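PDB 4EEI: adenylosuccinate lyase from Francisella tularensis subsp. tularensis SCHU S4, which probably catalyses the fumarate-releasing cleavage of adenylosuccinate to AMP, and of the succinyl-carboxamide ribotide to its carboxamide, in de novo purine biosynthesis. Local coordinates for residues Ser111-Asp116 / Tyr322-Met327; Ser224-Ile229 / Asp315-Met320. One frame throughout, in Å; residues are numbered along the deposited sequence.

Overall arrangement
Helix 304-333 takes part in both contacts, meeting helix 94-131 in contact 1 and helix 217-244 in contact 2. The contact centres lie about 10 Å apart, both near the middle of the chain. V113 is the bridge between them: its CG1 rests 3.7 Å from CG of M320, while its CG2 meets the ring of F317, so one valine of contact 1 packs against two residues of contact 2. Neither lies in the AMP pocket. Contact 1 is remote from the annotated sites, whereas in contact 2 the side chain of N316 is about 12 Å from that of the AMP-binding R310, which lies earlier on the same helix.

Contact 1 of 2, residues Ser111-Asp116 / Tyr322-Met327; sequences SYVIKD and YALRRM
OD2 of D116 is gripped by two nitrogens of R325: the NE-H bond to OD2 measures 2.8 Å at 158°, and NH2 adds a weak one to the same oxygen at 3.4 Å. The pair is a salt bridge but not a flat, two-oxygen fork. OD2 lies at the edge of the guanidinium, near its plane, while NE reaches this oxygen from above the carboxylate plane, the two groups being turned 82° against each other. The R325 chain is extended, with NE anti to CB (chi3 180°), which carries the nitrogen out to the acid. NH2 continues past D116 to the side of the Y112 ring, where CD1 is 3.8 Å away; this approach is oblique to the ring. E9 of helix 8-14 forms a second salt bridge with NH2, so the guanidinium is shared between two acids and its rotation is probably well fixed.

Next to the charged pair the helices close up on aliphatic carbon. CB of L324 lies 4.0 Å from CB of D116, the position where the two backbones come nearest. From there the leucine reaches back with CD1, which touches the carbonyl O of V113 at 3.7 Å and also packs against CG1 of that valine. A water links the two backbones: it donates to O of D116 (2.8 Å) and, more weakly, to O of L324. Beyond this pair, I114 turns to helix 151-173 and Y322 to helix 272-293. The near-parallel pairing of these segments of helices 94-131 and 304-333 belongs to the long central helical bundle of the fumarase/aspartase superfamily, to which adenylosuccinate lyases belong.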
loop_
_atom_site.group_PDB
_atom_site.type_symbol
_atom_site.label_atom_id
_atom_site.label_comp_id
_atom_site.label_asym_id
_atom_site.label_seq_id
_atom_site.Cartn_x
_atom_site.Cartn_y
_atom_site.Cartn_z
ATOM N N SER B 111 5.602 10.220 -23.594
ATOM C CA SER B 111 5.092 11.032 -24.686
ATOM C C SER B 111 3.642 10.680 -24.979
ATOM O O SER B 111 2.824 11.560 -25.254
ATOM C CB SER B 111 5.949 10.837 -25.939
ATOM O OG SER B 111 7.258 11.317 -25.702
ATOM N N TYR B 112 3.325 9.391 -24.912
ATOM C CA TYR B 112 1.958 8.935 -25.170
ATOM C C TYR B 112 1.025 9.277 -24.004
ATOM O O TYR B 112 -0.122 9.676 -24.217
ATOM C CB TYR B 112 1.920 7.425 -25.443
ATOM C CG TYR B 112 2.372 7.021 -26.831
ATOM C CD1 TYR B 112 1.548 7.214 -27.941
ATOM C CD2 TYR B 112 3.606 6.425 -27.033
ATOM C CE1 TYR B 112 1.958 6.842 -29.219
ATOM C CE2 TYR B 112 4.022 6.046 -28.308
ATOM C CZ TYR B 112 3.195 6.257 -29.390
ATOM O OH TYR B 112 3.617 5.875 -30.646
ATOM N N VAL B 113 1.510 9.104 -22.781
ATOM C CA VAL B 113 0.708 9.416 -21.597
ATOM C C VAL B 113 0.349 10.893 -21.590
ATOM O O VAL B 113 -0.796 11.257 -21.346
ATOM C CB VAL B 113 1.471 9.082 -20.323
ATOM C CG1 VAL B 113 0.656 9.490 -19.081
ATOM C CG2 VAL B 113 1.795 7.591 -20.290
ATOM N N ILE B 114 1.334 11.736 -21.881
ATOM C CA ILE B 114 1.125 13.185 -21.865
ATOM C C ILE B 114 0.130 13.615 -22.948
ATOM O O ILE B 114 -0.768 14.439 -22.699
ATOM C CB ILE B 114 2.471 13.936 -22.000
ATOM C CG1 ILE B 114 3.247 13.828 -20.690
ATOM C CG2 ILE B 114 2.246 15.418 -22.346
ATOM C CD1 ILE B 114 4.672 14.371 -20.765
ATOM N N LYS B 115 0.271 13.050 -24.146
ATOM C CA LYS B 115 -0.645 13.372 -25.236
ATOM C C LYS B 115 -2.056 12.968 -24.844
ATOM O O LYS B 115 -3.014 13.722 -25.046
ATOM C CB LYS B 115 -0.246 12.637 -26.520
ATOM C CG LYS B 115 -1.210 12.874 -27.676
ATOM C CD LYS B 115 -0.962 11.914 -28.838
ATOM C CE LYS B 115 -1.895 12.202 -30.024
ATOM N NZ LYS B 115 -3.348 12.138 -29.671
ATOM N N ASP B 116 -2.186 11.777 -24.270
ATOM C CA ASP B 116 -3.510 11.278 -23.896
ATOM C C ASP B 116 -4.092 11.980 -22.666
ATOM O O ASP B 116 -5.300 12.166 -22.579
ATOM C CB ASP B 116 -3.485 9.759 -23.698
ATOM C CG ASP B 116 -3.309 9.007 -25.008
ATOM O OD1 ASP B 116 -3.828 9.479 -26.039
ATOM O OD2 ASP B 116 -2.639 7.953 -25.014
ATOM N N TYR B 322 -4.229 3.137 -21.783
ATOM C CA TYR B 322 -5.559 2.539 -21.986
ATOM C C TYR B 322 -6.636 3.314 -21.234
ATOM O O TYR B 322 -7.694 3.620 -21.788
ATOM C CB TYR B 322 -5.578 1.069 -21.535
ATOM C CG TYR B 322 -6.951 0.422 -21.656
ATOM C CD1 TYR B 322 -7.331 -0.214 -22.820
ATOM C CD2 TYR B 322 -7.859 0.449 -20.595
ATOM C CE1 TYR B 322 -8.581 -0.802 -22.948
ATOM C CE2 TYR B 322 -9.122 -0.136 -20.715
ATOM C CZ TYR B 322 -9.465 -0.762 -21.891
ATOM O OH TYR B 322 -10.707 -1.349 -22.035
ATOM N N ALA B 323 -6.365 3.642 -19.981
ATOM C CA ALA B 323 -7.387 4.255 -19.140
ATOM C C ALA B 323 -7.673 5.685 -19.569
ATOM O O ALA B 323 -8.823 6.104 -19.577
ATOM C CB ALA B 323 -6.991 4.200 -17.650
ATOM N N LEU B 324 -6.634 6.443 -19.913
ATOM C CA LEU B 324 -6.835 7.839 -20.322
ATOM C C LEU B 324 -7.619 7.929 -21.625
ATOM O O LEU B 324 -8.431 8.840 -21.803
ATOM C CB LEU B 324 -5.501 8.567 -20.479
ATOM C CG LEU B 324 -4.696 8.758 -19.191
ATOM C CD1 LEU B 324 -3.315 9.263 -19.527
ATOM C CD2 LEU B 324 -5.412 9.753 -18.274
ATOM N N ARG B 325 -7.359 7.011 -22.554
ATOM C CA ARG B 325 -8.084 7.001 -23.829
ATOM C C ARG B 325 -9.518 6.577 -23.635
ATOM O O ARG B 325 -10.438 7.146 -24.238
ATOM C CB ARG B 325 -7.401 6.076 -24.842
ATOM C CG ARG B 325 -5.993 6.513 -25.216
ATOM C CD ARG B 325 -5.425 5.700 -26.364
ATOM N NE ARG B 325 -4.065 6.143 -26.684
ATOM C CZ ARG B 325 -3.271 5.548 -27.567
ATOM N NH1 ARG B 325 -3.687 4.474 -28.223
ATOM N NH2 ARG B 325 -2.055 6.026 -27.785
ATOM N N ARG B 326 -9.731 5.561 -22.807
ATOM C CA ARG B 326 -11.100 5.063 -22.624
ATOM C C ARG B 326 -11.945 6.081 -21.853
ATOM O O ARG B 326 -13.117 6.309 -22.186
ATOM C CB ARG B 326 -11.114 3.709 -21.909
ATOM C CG ARG B 326 -12.521 3.198 -21.631
ATOM C CD ARG B 326 -12.554 1.726 -21.232
ATOM N NE ARG B 326 -13.937 1.248 -21.162
ATOM C CZ ARG B 326 -14.287 -0.027 -21.064
ATOM N NH1 ARG B 326 -13.351 -0.965 -21.017
ATOM N NH2 ARG B 326 -15.575 -0.359 -21.022
ATOM N N MET B 327 -11.353 6.700 -20.836
ATOM C CA MET B 327 -12.064 7.747 -20.101
ATOM C C MET B 327 -12.408 8.932 -20.998
ATOM O O MET B 327 -13.498 9.482 -20.908
ATOM C CB MET B 327 -11.254 8.227 -18.900
ATOM C CG MET B 327 -11.975 9.348 -18.125
ATOM S SD MET B 327 -13.527 8.792 -17.353
ATOM C CE MET B 327 -12.886 8.240 -15.769
HETATM O O HOH W 1 -7.207 10.479 -23.639
#

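Contact 2 of 2, residues Ser224-Ile229 / Asp315-Met320; sequences SIHGLI and DNFGIM
H226 has the largest share of this contact, followed by M320, its ring met by N316 and F317 at the edge and by M320 over one face. Its ND1 donates to OD1 of N316 over 2.6 Å, nearly straight at 168°. The imidazole and amide are almost coplanar, so the bond lies in both planes at once. CE1, the neighbouring ring atom, comes 3.6 Å from CE1 of F317 in an offset edge-to-face pair: the edge of the histidine is turned to the face of the phenylalanine, with the planes 84° apart.

The methionine chain is turned about both CB-CG and CG-SD, and the last turn (chi3 74°) brings CE over the imidazole, 4.0 Å from the centroid in a CH-pi contact. The same methyl touches CB of H226 at 3.6 Å. One helical turn on, I229 meets M320 about at a right angle, its CG2 lying 3.7 Å from SD, so the end of the methionine lies against both side chains, CE touching the two and SD the isoleucine.

F317 also packs on I106 and S109 of helix 94-131, and I229 on R164 of helix 151-173. Nearby, S224 and L228 pack against a second subunit, whereas D315 and I319 pack against a third.

The buried amide works at both ends: OD1 accepts from H226, and ND2 is hydrogen-bonded to ND1 of H287 on helix 272-293. N316 thus links two histidines on different helices, which probably fixes the amide orientation and is consistent with a proton on ND1 of H226.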
loop_
_atom_site.group_PDB
_atom_site.type_symbol
_atom_site.label_atom_id
_atom_site.label_comp_id
_atom_site.label_asym_id
_atom_site.label_seq_id
_atom_site.Cartn_x
_atom_site.Cartn_y
_atom_site.Cartn_z
ATOM N N SER B 224 4.668 7.812 -8.665
ATOM C CA SER B 224 3.858 8.556 -7.694
ATOM C C SER B 224 2.919 9.550 -8.362
ATOM O O SER B 224 1.768 9.723 -7.931
ATOM C CB SER B 224 4.748 9.284 -6.687
ATOM O OG SER B 224 5.449 8.335 -5.899
ATOM N N ILE B 225 3.400 10.219 -9.404
ATOM C CA ILE B 225 2.511 11.085 -10.180
ATOM C C ILE B 225 1.395 10.255 -10.828
ATOM O O ILE B 225 0.229 10.663 -10.864
ATOM C CB ILE B 225 3.272 11.859 -11.269
ATOM C CG1 ILE B 225 4.311 12.788 -10.637
ATOM C CG2 ILE B 225 2.300 12.674 -12.133
ATOM C CD1 ILE B 225 5.282 13.381 -11.659
ATOM N N HIS B 226 1.748 9.089 -11.354
ATOM C CA HIS B 226 0.748 8.229 -11.982
ATOM C C HIS B 226 -0.283 7.768 -10.941
ATOM O O HIS B 226 -1.464 7.595 -11.262
ATOM C CB HIS B 226 1.431 7.035 -12.662
ATOM C CG HIS B 226 2.048 7.373 -13.983
ATOM N ND1 HIS B 226 2.519 6.413 -14.850
ATOM C CD2 HIS B 226 2.252 8.566 -14.592
ATOM C CE1 HIS B 226 2.986 6.999 -15.942
ATOM N NE2 HIS B 226 2.829 8.304 -15.815
ATOM N N GLY B 227 0.160 7.593 -9.698
ATOM C CA GLY B 227 -0.739 7.233 -8.606
ATOM C C GLY B 227 -1.759 8.325 -8.320
ATOM O O GLY B 227 -2.932 8.044 -8.018
ATOM N N LEU B 228 -1.317 9.576 -8.410
ATOM C CA LEU B 228 -2.206 10.723 -8.202
ATOM C C LEU B 228 -3.199 10.835 -9.349
ATOM O O LEU B 228 -4.374 11.184 -9.141
ATOM C CB LEU B 228 -1.396 12.015 -8.088
ATOM C CG LEU B 228 -0.503 12.165 -6.856
ATOM C CD1 LEU B 228 0.455 13.326 -7.053
ATOM C CD2 LEU B 228 -1.344 12.417 -5.614
ATOM N N ILE B 229 -2.730 10.550 -10.565
ATOM C CA ILE B 229 -3.627 10.511 -11.720
ATOM C C ILE B 229 -4.691 9.434 -11.503
ATOM O O ILE B 229 -5.869 9.628 -11.833
ATOM C CB ILE B 229 -2.853 10.240 -13.021
ATOM C CG1 ILE B 229 -1.959 11.436 -13.354
ATOM C CG2 ILE B 229 -3.826 9.962 -14.200
ATOM C CD1 ILE B 229 -0.990 11.203 -14.513
ATOM N N ASP B 315 3.138 -2.607 -17.483
ATOM C CA ASP B 315 1.725 -2.605 -17.105
ATOM C C ASP B 315 1.273 -1.211 -16.714
ATOM O O ASP B 315 0.166 -0.807 -17.028
ATOM C CB ASP B 315 1.443 -3.553 -15.945
ATOM C CG ASP B 315 1.487 -5.007 -16.357
ATOM O OD1 ASP B 315 1.555 -5.284 -17.573
ATOM O OD2 ASP B 315 1.444 -5.874 -15.460
ATOM N N ASN B 316 2.123 -0.490 -15.999
ATOM C CA ASN B 316 1.772 0.858 -15.573
ATOM C C ASN B 316 1.520 1.767 -16.775
ATOM O O ASN B 316 0.478 2.414 -16.873
ATOM C CB ASN B 316 2.870 1.426 -14.672
ATOM C CG ASN B 316 2.493 2.757 -14.070
ATOM O OD1 ASN B 316 2.686 3.812 -14.692
ATOM N ND2 ASN B 316 1.951 2.722 -12.854
ATOM N N PHE B 317 2.462 1.805 -17.711
ATOM C CA PHE B 317 2.257 2.621 -18.900
ATOM C C PHE B 317 1.112 2.104 -19.767
ATOM O O PHE B 317 0.316 2.889 -20.307
ATOM C CB PHE B 317 3.559 2.743 -19.698
ATOM C CG PHE B 317 4.577 3.619 -19.031
ATOM C CD1 PHE B 317 4.409 4.996 -19.007
ATOM C CD2 PHE B 317 5.694 3.071 -18.423
ATOM C CE1 PHE B 317 5.348 5.819 -18.382
ATOM C CE2 PHE B 317 6.634 3.885 -17.797
ATOM C CZ PHE B 317 6.454 5.258 -17.779
ATOM N N GLY B 318 1.010 0.785 -19.902
ATOM C CA GLY B 318 -0.059 0.216 -20.712
ATOM C C GLY B 318 -1.437 0.539 -20.144
ATOM O O GLY B 318 -2.350 0.926 -20.869
ATOM N N ILE B 319 -1.593 0.374 -18.841
ATOM C CA ILE B 319 -2.868 0.667 -18.207
ATOM C C ILE B 319 -3.157 2.169 -18.240
ATOM O O ILE B 319 -4.290 2.576 -18.471
ATOM C CB ILE B 319 -2.879 0.177 -16.751
ATOM C CG1 ILE B 319 -2.897 -1.356 -16.714
ATOM C CG2 ILE B 319 -4.083 0.735 -16.004
ATOM C CD1 ILE B 319 -2.596 -1.923 -15.307
ATOM N N MET B 320 -2.138 2.990 -18.011
ATOM C CA MET B 320 -2.347 4.440 -17.975
ATOM C C MET B 320 -2.847 4.945 -19.325
ATOM O O MET B 320 -3.817 5.703 -19.400
ATOM C CB MET B 320 -1.059 5.177 -17.584
ATOM C CG MET B 320 -1.202 6.702 -17.595
ATOM S SD MET B 320 -2.379 7.280 -16.354
ATOM C CE MET B 320 -1.425 7.070 -14.858
#